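Local coordinates for lovastatin nonaketide synthase, polyketide synthase component (Aspergillus terreus, PDB 7CPX), which builds the dihydromonacolin L nonaketide of lovastatin biosynthesis from malonyl-CoA, methylating and reducing the chain as it grows, together with its partner LovC, at residues Gly849-Leu854 against Leu871-Cys876; Glu1021-Ser1026 against Gln1081-Ile1086; Ala1511-Ile1516 against Leu1537-Gly1542. The protein carries 2 engineered substitutions. All coordinates share one frame; numbering follows the deposited sequence.

Contact 1. Residues Gly849-Leu854 against Leu871-Cys876; sequences GCHPAL and LAYTGC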
ATOM      1  N   GLY A 849     -31.391  38.325 -62.269  1.00192.42           N
ATOM      2  CA  GLY A 849     -31.018  38.543 -63.655  1.00192.42           C
ATOM      3  C   GLY A 849     -29.507  38.596 -63.833  1.00192.42           C
ATOM      4  O   GLY A 849     -28.790  37.701 -63.388  1.00192.42           O
ATOM      5  N   CYS A 850     -29.027  39.663 -64.468  1.00197.06           N
ATOM      6  CA  CYS A 850     -27.668  39.708 -65.006  1.00197.06           C
ATOM      7  C   CYS A 850     -26.710  40.337 -63.992  1.00197.06           C
ATOM      8  O   CYS A 850     -26.368  41.520 -64.039  1.00197.06           O
ATOM      9  CB  CYS A 850     -27.665  40.456 -66.331  1.00197.06           C
ATOM     10  SG  CYS A 850     -29.057  39.992 -67.383  1.00197.06           S
ATOM     11  N   HIS A 851     -26.279  39.498 -63.055  1.00192.55           N
ATOM     12  CA  HIS A 851     -25.198  39.853 -62.153  1.00192.55           C
ATOM     13  C   HIS A 851     -23.907  40.015 -62.958  1.00192.55           C
ATOM     14  O   HIS A 851     -23.721  39.343 -63.978  1.00192.55           O
ATOM     15  CB  HIS A 851     -25.046  38.760 -61.095  1.00192.55           C
ATOM     16  CG  HIS A 851     -24.198  39.142 -59.923  1.00192.55           C
ATOM     17  ND1 HIS A 851     -22.903  38.698 -59.765  1.00192.55           N
ATOM     18  CD2 HIS A 851     -24.471  39.901 -58.835  1.00192.55           C
ATOM     19  CE1 HIS A 851     -22.409  39.178 -58.638  1.00192.55           C
ATOM     20  NE2 HIS A 851     -23.339  39.914 -58.056  1.00192.55           N
ATOM     21  N   PRO A 852     -22.984  40.900 -62.533  1.00196.15           N
ATOM     22  CA  PRO A 852     -22.926  41.833 -61.403  1.00196.15           C
ATOM     23  C   PRO A 852     -23.187  43.294 -61.771  1.00196.15           C
ATOM     24  O   PRO A 852     -22.445  44.172 -61.327  1.00196.15           O
ATOM     25  CB  PRO A 852     -21.487  41.664 -60.924  1.00196.15           C
ATOM     26  CG  PRO A 852     -20.727  41.498 -62.210  1.00196.15           C
ATOM     27  CD  PRO A 852     -21.667  40.800 -63.186  1.00196.15           C
ATOM     28  N   ALA A 853     -24.221  43.555 -62.569  1.00198.16           N
ATOM     29  CA  ALA A 853     -24.457  44.919 -63.029  1.00198.16           C
ATOM     30  C   ALA A 853     -24.777  45.858 -61.871  1.00198.16           C
ATOM     31  O   ALA A 853     -24.269  46.984 -61.820  1.00198.16           O
ATOM     32  CB  ALA A 853     -25.587  44.934 -64.057  1.00198.16           C
ATOM     33  N   LEU A 854     -25.611  45.414 -60.931  1.00198.20           N
ATOM     34  CA  LEU A 854     -26.123  46.268 -59.866  1.00198.20           C
ATOM     35  C   LEU A 854     -25.542  45.932 -58.497  1.00198.20           C
ATOM     36  O   LEU A 854     -26.030  46.452 -57.489  1.00198.20           O
ATOM     37  CB  LEU A 854     -27.649  46.172 -59.812  1.00198.20           C
ATOM     38  CG  LEU A 854     -28.403  46.663 -61.049  1.00198.20           C
ATOM     39  CD1 LEU A 854     -29.860  46.236 -60.987  1.00198.20           C
ATOM     40  CD2 LEU A 854     -28.293  48.173 -61.178  1.00198.20           C
ATOM     41  N   LEU A 871     -25.604  44.087 -45.489  1.00189.77           N
ATOM     42  CA  LEU A 871     -26.533  43.009 -45.791  1.00189.77           C
ATOM     43  C   LEU A 871     -25.986  42.131 -46.910  1.00189.77           C
ATOM     44  O   LEU A 871     -25.301  42.598 -47.824  1.00189.77           O
ATOM     45  CB  LEU A 871     -27.900  43.567 -46.185  1.00189.77           C
ATOM     46  CG  LEU A 871     -28.687  44.292 -45.089  1.00189.77           C
ATOM     47  CD1 LEU A 871     -30.059  44.702 -45.599  1.00189.77           C
ATOM     48  CD2 LEU A 871     -28.821  43.430 -43.842  1.00189.77           C
ATOM     49  N   ALA A 872     -26.301  40.842 -46.827  1.00175.96           N
ATOM     50  CA  ALA A 872     -25.800  39.881 -47.798  1.00175.96           C
ATOM     51  C   ALA A 872     -26.315  40.206 -49.193  1.00175.96           C
ATOM     52  O   ALA A 872     -27.431  40.701 -49.369  1.00175.96           O
ATOM     53  CB  ALA A 872     -26.221  38.469 -47.401  1.00175.96           C
ATOM     54  N   TYR A 873     -25.485  39.922 -50.195  1.00186.63           N
ATOM     55  CA  TYR A 873     -25.833  40.138 -51.592  1.00186.63           C
ATOM     56  C   TYR A 873     -25.531  38.875 -52.383  1.00186.63           C
ATOM     57  O   TYR A 873     -24.533  38.196 -52.125  1.00186.63           O
ATOM     58  CB  TYR A 873     -25.058  41.320 -52.176  1.00186.63           C
ATOM     59  CG  TYR A 873     -25.745  41.974 -53.350  1.00186.63           C
ATOM     60  CD1 TYR A 873     -26.565  43.076 -53.169  1.00186.63           C
ATOM     61  CD2 TYR A 873     -25.574  41.488 -54.637  1.00186.63           C
ATOM     62  CE1 TYR A 873     -27.196  43.678 -54.237  1.00186.63           C
ATOM     63  CE2 TYR A 873     -26.202  42.085 -55.712  1.00186.63           C
ATOM     64  CZ  TYR A 873     -27.013  43.180 -55.506  1.00186.63           C
ATOM     65  OH  TYR A 873     -27.645  43.788 -56.568  1.00186.63           O
ATOM     66  N   THR A 874     -26.397  38.561 -53.347  1.00176.55           N
ATOM     67  CA  THR A 874     -26.290  37.310 -54.086  1.00176.55           C
ATOM     68  C   THR A 874     -26.695  37.505 -55.538  1.00176.55           C
ATOM     69  O   THR A 874     -27.753  38.076 -55.819  1.00176.55           O
ATOM     70  CB  THR A 874     -27.171  36.229 -53.450  1.00176.55           C
ATOM     71  OG1 THR A 874     -26.720  35.967 -52.117  1.00176.55           O
ATOM     72  CG2 THR A 874     -27.121  34.950 -54.264  1.00176.55           C
ATOM     73  N   GLY A 875     -25.866  37.010 -56.451  1.00180.84           N
ATOM     74  CA  GLY A 875     -26.197  36.963 -57.861  1.00180.84           C
ATOM     75  C   GLY A 875     -26.675  35.578 -58.259  1.00180.84           C
ATOM     76  O   GLY A 875     -26.259  34.575 -57.684  1.00180.84           O
ATOM     77  N   CYS A 876     -27.561  35.532 -59.258  1.00180.77           N
ATOM     78  CA  CYS A 876     -28.158  34.281 -59.702  1.00180.77           C
ATOM     79  C   CYS A 876     -27.933  33.973 -61.175  1.00180.77           C
ATOM     80  O   CYS A 876     -28.232  32.851 -61.602  1.00180.77           O
ATOM     81  CB  CYS A 876     -29.668  34.283 -59.423  1.00180.77           C
ATOM     82  SG  CYS A 876     -30.566  35.617 -60.237  1.00180.77           S
TER
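The imidazole of His851 lies with one face over the backbone of Gly875, whose CA stands 3.8 Å from the centroid of the His851 ring in a CH-pi contact, 27° off the ring normal and displaced toward the CG-CD2 side. Pro852 CB meets the opposite face near the rim, and the ring is sandwiched between the two. CG of His851 is anti to the backbone N (chi1 -166°), on the side of Gly875. The rims of the His851 and Tyr873 rings meet, Tyr873 CE2 4.2 Å from His851 CD2, each atom near the plane of the other ring. This is the carboxy-terminal end of the parallel sheet in the malonyl-CoA:ACP transacylase domain: residues 849-854 form the loop between strand 844-848 and helix 855-865, and strand 872-875 pairs beside strand 844-848, a beta-alpha-beta crossover. The phenol of Tyr873 reaches the start of that helix, with OH 3.2 Å from Leu854 O and weakly hydrogen-bonded to Glu847, which also accepts from Leu854 N. At the other end Gly849 N donates to the sulfur of Cys876, N to SG 3.5 Å, at an N-H...S angle of 161°. Thr564 OG1 and Trp570 NE1 hydrogen-bond Cys850 N and His851 O of the loop.

Contact 2. Residues Glu1021-Ser1026 against Gln1081-Ile1086; sequences EILDMS and QLALTI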
ATOM      1  N   GLU A1021      18.517 -12.952  -0.867  1.00 85.15           N
ATOM      2  CA  GLU A1021      18.481 -13.298   0.543  1.00 85.15           C
ATOM      3  C   GLU A1021      17.202 -12.768   1.175  1.00 85.15           C
ATOM      4  O   GLU A1021      16.677 -11.728   0.777  1.00 85.15           O
ATOM      5  CB  GLU A1021      19.684 -12.715   1.287  1.00 85.15           C
ATOM      6  CG  GLU A1021      21.031 -12.928   0.616  1.00 85.15           C
ATOM      7  CD  GLU A1021      22.118 -12.057   1.212  1.00 85.15           C
ATOM      8  OE1 GLU A1021      21.883 -11.464   2.286  1.00 85.15           O
ATOM      9  OE2 GLU A1021      23.206 -11.958   0.606  1.00 85.15           O
ATOM     10  N   ILE A1022      16.714 -13.492   2.174  1.00 81.10           N
ATOM     11  CA  ILE A1022      15.629 -13.046   3.035  1.00 81.10           C
ATOM     12  C   ILE A1022      16.159 -13.043   4.458  1.00 81.10           C
ATOM     13  O   ILE A1022      16.502 -14.099   4.996  1.00 81.10           O
ATOM     14  CB  ILE A1022      14.388 -13.941   2.910  1.00 81.10           C
ATOM     15  CG1 ILE A1022      13.658 -13.641   1.603  1.00 81.10           C
ATOM     16  CG2 ILE A1022      13.469 -13.723   4.093  1.00 81.10           C
ATOM     17  CD1 ILE A1022      12.544 -14.602   1.294  1.00 81.10           C
ATOM     18  N   LEU A1023      16.200 -11.865   5.069  1.00 80.86           N
ATOM     19  CA  LEU A1023      16.861 -11.649   6.346  1.00 80.86           C
ATOM     20  C   LEU A1023      15.843 -11.374   7.443  1.00 80.86           C
ATOM     21  O   LEU A1023      14.828 -10.706   7.213  1.00 80.86           O
ATOM     22  CB  LEU A1023      17.841 -10.476   6.253  1.00 80.86           C
ATOM     23  CG  LEU A1023      18.893 -10.559   5.146  1.00 80.86           C
ATOM     24  CD1 LEU A1023      19.651  -9.249   5.029  1.00 80.86           C
ATOM     25  CD2 LEU A1023      19.850 -11.703   5.413  1.00 80.86           C
ATOM     26  N   ASP A1024      16.122 -11.906   8.633  1.00 83.18           N
ATOM     27  CA  ASP A1024      15.333 -11.623   9.831  1.00 83.18           C
ATOM     28  C   ASP A1024      13.845 -11.815   9.572  1.00 83.18           C
ATOM     29  O   ASP A1024      13.006 -11.076  10.093  1.00 83.18           O
ATOM     30  CB  ASP A1024      15.613 -10.208  10.345  1.00 83.18           C
ATOM     31  CG  ASP A1024      15.062  -9.972  11.738  1.00 83.18           C
ATOM     32  OD1 ASP A1024      14.484 -10.915  12.318  1.00 83.18           O
ATOM     33  OD2 ASP A1024      15.207  -8.844  12.254  1.00 83.18           O
ATOM     34  N   MET A1025      13.504 -12.809   8.760  1.00 79.95           N
ATOM     35  CA  MET A1025      12.105 -13.061   8.456  1.00 79.95           C
ATOM     36  C   MET A1025      11.401 -13.669   9.659  1.00 79.95           C
ATOM     37  O   MET A1025      11.959 -14.509  10.369  1.00 79.95           O
ATOM     38  CB  MET A1025      11.971 -13.986   7.253  1.00 79.95           C
ATOM     39  CG  MET A1025      10.534 -14.367   6.951  1.00 79.95           C
ATOM     40  SD  MET A1025      10.317 -15.027   5.294  1.00 79.95           S
ATOM     41  CE  MET A1025       8.540 -15.240   5.249  1.00 79.95           C
ATOM     42  N   SER A1026      10.163 -13.239   9.881  1.00 78.73           N
ATOM     43  CA  SER A1026       9.358 -13.712  10.996  1.00 78.73           C
ATOM     44  C   SER A1026       7.954 -14.014  10.504  1.00 78.73           C
ATOM     45  O   SER A1026       7.339 -13.184   9.830  1.00 78.73           O
ATOM     46  CB  SER A1026       9.309 -12.674  12.120  1.00 78.73           C
ATOM     47  OG  SER A1026       8.493 -13.117  13.188  1.00 78.73           O
ATOM     48  N   GLN A1081      13.119  -8.951   5.627  1.00 78.69           N
ATOM     49  CA  GLN A1081      13.827  -8.104   4.682  1.00 78.69           C
ATOM     50  C   GLN A1081      14.288  -8.961   3.515  1.00 78.69           C
ATOM     51  O   GLN A1081      14.418 -10.177   3.633  1.00 78.69           O
ATOM     52  CB  GLN A1081      15.037  -7.416   5.328  1.00 78.69           C
ATOM     53  CG  GLN A1081      14.821  -6.983   6.768  1.00 78.69           C
ATOM     54  CD  GLN A1081      13.756  -5.918   6.905  1.00 78.69           C
ATOM     55  OE1 GLN A1081      13.548  -5.114   5.998  1.00 78.69           O
ATOM     56  NE2 GLN A1081      13.072  -5.908   8.043  1.00 78.69           N
ATOM     57  N   LEU A1082      14.538  -8.313   2.386  1.00 80.21           N
ATOM     58  CA  LEU A1082      15.072  -8.961   1.198  1.00 80.21           C
ATOM     59  C   LEU A1082      16.328  -8.225   0.765  1.00 80.21           C
ATOM     60  O   LEU A1082      16.314  -7.000   0.624  1.00 80.21           O
ATOM     61  CB  LEU A1082      14.049  -8.966   0.062  1.00 80.21           C
ATOM     62  CG  LEU A1082      12.791  -9.802   0.283  1.00 80.21           C
ATOM     63  CD1 LEU A1082      11.569  -9.069  -0.225  1.00 80.21           C
ATOM     64  CD2 LEU A1082      12.925 -11.135  -0.419  1.00 80.21           C
ATOM     65  N   ALA A1083      17.402  -8.970   0.548  1.00 81.70           N
ATOM     66  CA  ALA A1083      18.662  -8.430   0.057  1.00 81.70           C
ATOM     67  C   ALA A1083      18.917  -9.045  -1.312  1.00 81.70           C
ATOM     68  O   ALA A1083      19.248 -10.228  -1.416  1.00 81.70           O
ATOM     69  CB  ALA A1083      19.806  -8.727   1.022  1.00 81.70           C
ATOM     70  N   LEU A1084      18.748  -8.246  -2.354  1.00 84.83           N
ATOM     71  CA  LEU A1084      18.894  -8.702  -3.725  1.00 84.83           C
ATOM     72  C   LEU A1084      20.244  -8.242  -4.253  1.00 84.83           C
ATOM     73  O   LEU A1084      20.530  -7.041  -4.271  1.00 84.83           O
ATOM     74  CB  LEU A1084      17.772  -8.155  -4.606  1.00 84.83           C
ATOM     75  CG  LEU A1084      16.343  -8.666  -4.420  1.00 84.83           C
ATOM     76  CD1 LEU A1084      15.919  -8.638  -2.967  1.00 84.83           C
ATOM     77  CD2 LEU A1084      15.403  -7.815  -5.255  1.00 84.83           C
ATOM     78  N   THR A1085      21.074  -9.200  -4.656  1.00 89.24           N
ATOM     79  CA  THR A1085      22.259  -8.921  -5.452  1.00 89.24           C
ATOM     80  C   THR A1085      21.840  -8.982  -6.913  1.00 89.24           C
ATOM     81  O   THR A1085      21.416 -10.038  -7.394  1.00 89.24           O
ATOM     82  CB  THR A1085      23.369  -9.927  -5.157  1.00 89.24           C
ATOM     83  OG1 THR A1085      23.692  -9.893  -3.762  1.00 89.24           O
ATOM     84  CG2 THR A1085      24.617  -9.612  -5.972  1.00 89.24           C
ATOM     85  N   ILE A1086      21.958  -7.851  -7.611  1.00 90.05           N
ATOM     86  CA  ILE A1086      21.279  -7.634  -8.879  1.00 90.05           C
ATOM     87  C   ILE A1086      22.276  -7.216  -9.949  1.00 90.05           C
ATOM     88  O   ILE A1086      23.407  -6.814  -9.665  1.00 90.05           O
ATOM     89  CB  ILE A1086      20.174  -6.565  -8.751  1.00 90.05           C
ATOM     90  CG1 ILE A1086      20.700  -5.360  -7.966  1.00 90.05           C
ATOM     91  CG2 ILE A1086      18.956  -7.150  -8.077  1.00 90.05           C
ATOM     92  CD1 ILE A1086      19.753  -4.186  -7.931  1.00 90.05           C
TER
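Gln1081 O takes the shortest bond of the pair, from Leu1023 N at 2.8 Å; Ile1022 CA also approaches this oxygen, at 3.2 Å, in a CA-H...O contact. Gln1081 N returns a bond to Leu1023 O. Glu1021 and Ala1083 exchange a second pair of backbone bonds, making an antiparallel ladder in which Ile1022 and Leu1082 form the non-hydrogen-bonded pair between. Those two side chains lie side by side and point the same way, Ile1022 CG1 meeting Leu1082 CD2. On the other face Leu1023 CD1 rests 4.0 Å from Ala1083 CB. Glu1021 also passes this methyl, its OE1 3.7 Å from Ala1083 CB, while OE2 makes a salt bridge to Arg2015 of the second subunit. Gln1081 OE1 is hydrogen-bonded to Ser1061 OG. The pairing belongs to the N-terminal hotdog fold predicted for the dehydratase domain, where a sheet wraps a central helix. Ile1022 packs on Met1003 of that helix, 995-1012, and both Ile1022 and Leu1082 touch Phe1062 of strand 1057-1067, which pairs with 1075-1087, while strand 1196-1206 lines the other edge of 1016-1027.

Contact 3. Residues Ala1511-Ile1516 against Leu1537-Gly1542; sequences AYDLII and LLKPGG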
ATOM      1  N   ALA A1511     -15.974 -52.035  45.240  1.00149.68           N
ATOM      2  CA  ALA A1511     -15.317 -51.455  44.079  1.00149.68           C
ATOM      3  C   ALA A1511     -14.173 -50.526  44.457  1.00149.68           C
ATOM      4  O   ALA A1511     -13.662 -49.805  43.593  1.00149.68           O
ATOM      5  CB  ALA A1511     -16.332 -50.701  43.220  1.00149.68           C
ATOM      6  N   TYR A1512     -13.759 -50.523  45.722  1.00148.58           N
ATOM      7  CA  TYR A1512     -12.718 -49.628  46.208  1.00148.58           C
ATOM      8  C   TYR A1512     -11.581 -50.438  46.808  1.00148.58           C
ATOM      9  O   TYR A1512     -11.812 -51.333  47.628  1.00148.58           O
ATOM     10  CB  TYR A1512     -13.277 -48.649  47.240  1.00148.58           C
ATOM     11  CG  TYR A1512     -14.076 -47.535  46.613  1.00148.58           C
ATOM     12  CD1 TYR A1512     -13.448 -46.399  46.131  1.00148.58           C
ATOM     13  CD2 TYR A1512     -15.455 -47.623  46.492  1.00148.58           C
ATOM     14  CE1 TYR A1512     -14.166 -45.381  45.552  1.00148.58           C
ATOM     15  CE2 TYR A1512     -16.184 -46.605  45.913  1.00148.58           C
ATOM     16  CZ  TYR A1512     -15.534 -45.485  45.446  1.00148.58           C
ATOM     17  OH  TYR A1512     -16.253 -44.464  44.866  1.00148.58           O
ATOM     18  N   ASP A1513     -10.354 -50.119  46.395  1.00146.50           N
ATOM     19  CA  ASP A1513      -9.185 -50.802  46.931  1.00146.50           C
ATOM     20  C   ASP A1513      -8.847 -50.309  48.332  1.00146.50           C
ATOM     21  O   ASP A1513      -8.382 -51.090  49.170  1.00146.50           O
ATOM     22  CB  ASP A1513      -7.990 -50.602  45.998  1.00146.50           C
ATOM     23  CG  ASP A1513      -8.165 -51.305  44.666  1.00146.50           C
ATOM     24  OD1 ASP A1513      -8.364 -52.537  44.664  1.00146.50           O
ATOM     25  OD2 ASP A1513      -8.111 -50.624  43.620  1.00146.50           O
ATOM     26  N   LEU A1514      -9.069 -49.025  48.606  1.00145.61           N
ATOM     27  CA  LEU A1514      -8.690 -48.461  49.892  1.00145.61           C
ATOM     28  C   LEU A1514      -9.668 -47.366  50.293  1.00145.61           C
ATOM     29  O   LEU A1514     -10.180 -46.621  49.453  1.00145.61           O
ATOM     30  CB  LEU A1514      -7.258 -47.914  49.851  1.00145.61           C
ATOM     31  CG  LEU A1514      -6.814 -47.020  51.011  1.00145.61           C
ATOM     32  CD1 LEU A1514      -5.380 -47.321  51.401  1.00145.61           C
ATOM     33  CD2 LEU A1514      -6.958 -45.558  50.639  1.00145.61           C
ATOM     34  N   ILE A1515      -9.912 -47.280  51.598  1.00150.90           N
ATOM     35  CA  ILE A1515     -10.765 -46.256  52.184  1.00150.90           C
ATOM     36  C   ILE A1515     -10.001 -45.583  53.314  1.00150.90           C
ATOM     37  O   ILE A1515      -9.215 -46.229  54.016  1.00150.90           O
ATOM     38  CB  ILE A1515     -12.099 -46.840  52.695  1.00150.90           C
ATOM     39  CG1 ILE A1515     -12.992 -47.217  51.511  1.00150.90           C
ATOM     40  CG2 ILE A1515     -12.802 -45.839  53.604  1.00150.90           C
ATOM     41  CD1 ILE A1515     -14.280 -47.915  51.901  1.00150.90           C
ATOM     42  N   ILE A1516     -10.226 -44.283  53.476  1.00151.26           N
ATOM     43  CA  ILE A1516      -9.549 -43.467  54.481  1.00151.26           C
ATOM     44  C   ILE A1516     -10.619 -42.721  55.264  1.00151.26           C
ATOM     45  O   ILE A1516     -11.216 -41.770  54.751  1.00151.26           O
ATOM     46  CB  ILE A1516      -8.556 -42.479  53.853  1.00151.26           C
ATOM     47  CG1 ILE A1516      -7.449 -43.233  53.119  1.00151.26           C
ATOM     48  CG2 ILE A1516      -7.964 -41.577  54.924  1.00151.26           C
ATOM     49  CD1 ILE A1516      -6.691 -42.386  52.118  1.00151.26           C
ATOM     50  N   LEU A1537     -18.064 -51.463  50.586  1.00152.64           N
ATOM     51  CA  LEU A1537     -17.444 -50.772  49.462  1.00152.64           C
ATOM     52  C   LEU A1537     -16.038 -51.264  49.151  1.00152.64           C
ATOM     53  O   LEU A1537     -15.595 -51.136  48.004  1.00152.64           O
ATOM     54  CB  LEU A1537     -17.394 -49.262  49.716  1.00152.64           C
ATOM     55  CG  LEU A1537     -18.694 -48.481  49.508  1.00152.64           C
ATOM     56  CD1 LEU A1537     -18.418 -46.987  49.553  1.00152.64           C
ATOM     57  CD2 LEU A1537     -19.381 -48.859  48.201  1.00152.64           C
ATOM     58  N   LEU A1538     -15.328 -51.821  50.128  1.00150.89           N
ATOM     59  CA  LEU A1538     -13.965 -52.275  49.901  1.00150.89           C
ATOM     60  C   LEU A1538     -13.947 -53.619  49.188  1.00150.89           C
ATOM     61  O   LEU A1538     -14.749 -54.510  49.483  1.00150.89           O
ATOM     62  CB  LEU A1538     -13.207 -52.391  51.222  1.00150.89           C
ATOM     63  CG  LEU A1538     -12.696 -51.091  51.839  1.00150.89           C
ATOM     64  CD1 LEU A1538     -12.059 -51.372  53.183  1.00150.89           C
ATOM     65  CD2 LEU A1538     -11.706 -50.401  50.918  1.00150.89           C
ATOM     66  N   LYS A1539     -13.021 -53.760  48.244  1.00147.60           N
ATOM     67  CA  LYS A1539     -12.758 -55.060  47.656  1.00147.60           C
ATOM     68  C   LYS A1539     -12.150 -55.975  48.717  1.00147.60           C
ATOM     69  O   LYS A1539     -11.555 -55.497  49.687  1.00147.60           O
ATOM     70  CB  LYS A1539     -11.804 -54.932  46.473  1.00147.60           C
ATOM     71  CG  LYS A1539     -12.344 -54.148  45.293  1.00147.60           C
ATOM     72  CD  LYS A1539     -11.211 -53.719  44.375  1.00147.60           C
ATOM     73  CE  LYS A1539     -11.717 -53.009  43.132  1.00147.60           C
ATOM     74  NZ  LYS A1539     -10.596 -52.528  42.276  1.00147.60           N
ATOM     75  N   PRO A1540     -12.285 -57.292  48.567  1.00147.58           N
ATOM     76  CA  PRO A1540     -11.682 -58.195  49.555  1.00147.58           C
ATOM     77  C   PRO A1540     -10.188 -57.936  49.672  1.00147.58           C
ATOM     78  O   PRO A1540      -9.469 -57.876  48.671  1.00147.58           O
ATOM     79  CB  PRO A1540     -11.983 -59.592  48.997  1.00147.58           C
ATOM     80  CG  PRO A1540     -13.117 -59.397  48.046  1.00147.58           C
ATOM     81  CD  PRO A1540     -12.950 -58.026  47.478  1.00147.58           C
ATOM     82  N   GLY A1541      -9.723 -57.784  50.908  1.00147.52           N
ATOM     83  CA  GLY A1541      -8.353 -57.404  51.164  1.00147.52           C
ATOM     84  C   GLY A1541      -8.080 -55.920  51.073  1.00147.52           C
ATOM     85  O   GLY A1541      -6.928 -55.508  51.257  1.00147.52           O
ATOM     86  N   GLY A1542      -9.094 -55.103  50.793  1.00148.84           N
ATOM     87  CA  GLY A1542      -8.888 -53.671  50.723  1.00148.84           C
ATOM     88  C   GLY A1542      -8.402 -53.100  52.040  1.00148.84           C
ATOM     89  O   GLY A1542      -8.606 -53.666  53.116  1.00148.84           O
TER
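Tyr1512 O accepts a bond from Lys1539 N at 2.8 Å, with an N-H...O angle of 167°, and Leu1538 CA adds a CA-H...O contact to the same oxygen. One residue back, Leu1537 O accepts from Tyr1512 N at 3.0 Å, nearly along the C=O axis, and sits in plane at the edge of the Tyr1512 ring. Together these bonds make a short parallel bridge between Tyr1512 and Leu1538. Tyr1512 OH is hydrogen-bonded to Thr1468 OG1. The ammonium of Lys1539 forms a weak salt bridge with Asp1513, NZ standing 3.3 Å from OD1; the lysine chain is extended beyond CG and crosses the carboxylate obliquely. Asp1513 OD2 is also bonded by the backbone N of Asp1441, so the carboxylate is tied to the start of strand 1440-1445, and a long, weak ion pair links Lys1539 to the side chain of Asp1441. The setting is the Rossmann-like sheet of the methyltransferase domain: strand 1512-1518 leads through helix 1527-1537 to the adjacent parallel strand 1542-1547, a beta-alpha-beta crossover. Between helix and strand, a type II turn from Lys1539 to Gly1542 reverses the chain, closed by Gly1542 N bonding Lys1539 O; Gly1541 has a phi of 82°, in a conformation that would press a CB against the preceding carbonyl O and so calls for glycine. Gly1542 CA comes to 3.1 Å from Asp1513 O. Farther along the strand, Ile1515 crosses Leu1538, its CD1 3.5 Å from Leu1538 CG and its CG1 against CD2. CD1 of Ile1515 also reaches Leu1537 CB, which lies beside Tyr1512 CD2 at 4.1 Å.

In the fold
From the N terminus, the three contacts follow the ketosynthase in series, each closing before the next opens, and none nest or cross. Contact 1 closes a helical connection in the transacylase domain, joining a loop to strand 872-875, one of the two outermost strands of the sheet. Contact 2 spans 54 residues of the dehydratase domain and brings strands 1016-1027 and 1075-1087 together. Contact 3 closes over helix 1527-1537 in the methyltransferase domain, joining the start of strand 1512-1518 to the helix end and the turn into strand 1542-1547. Centre to centre, contacts 1 and 3, on opposite sides of the chain's centre, are 142 Å apart; contact 2 is 89 Å from contact 1 and 68 Å from contact 3.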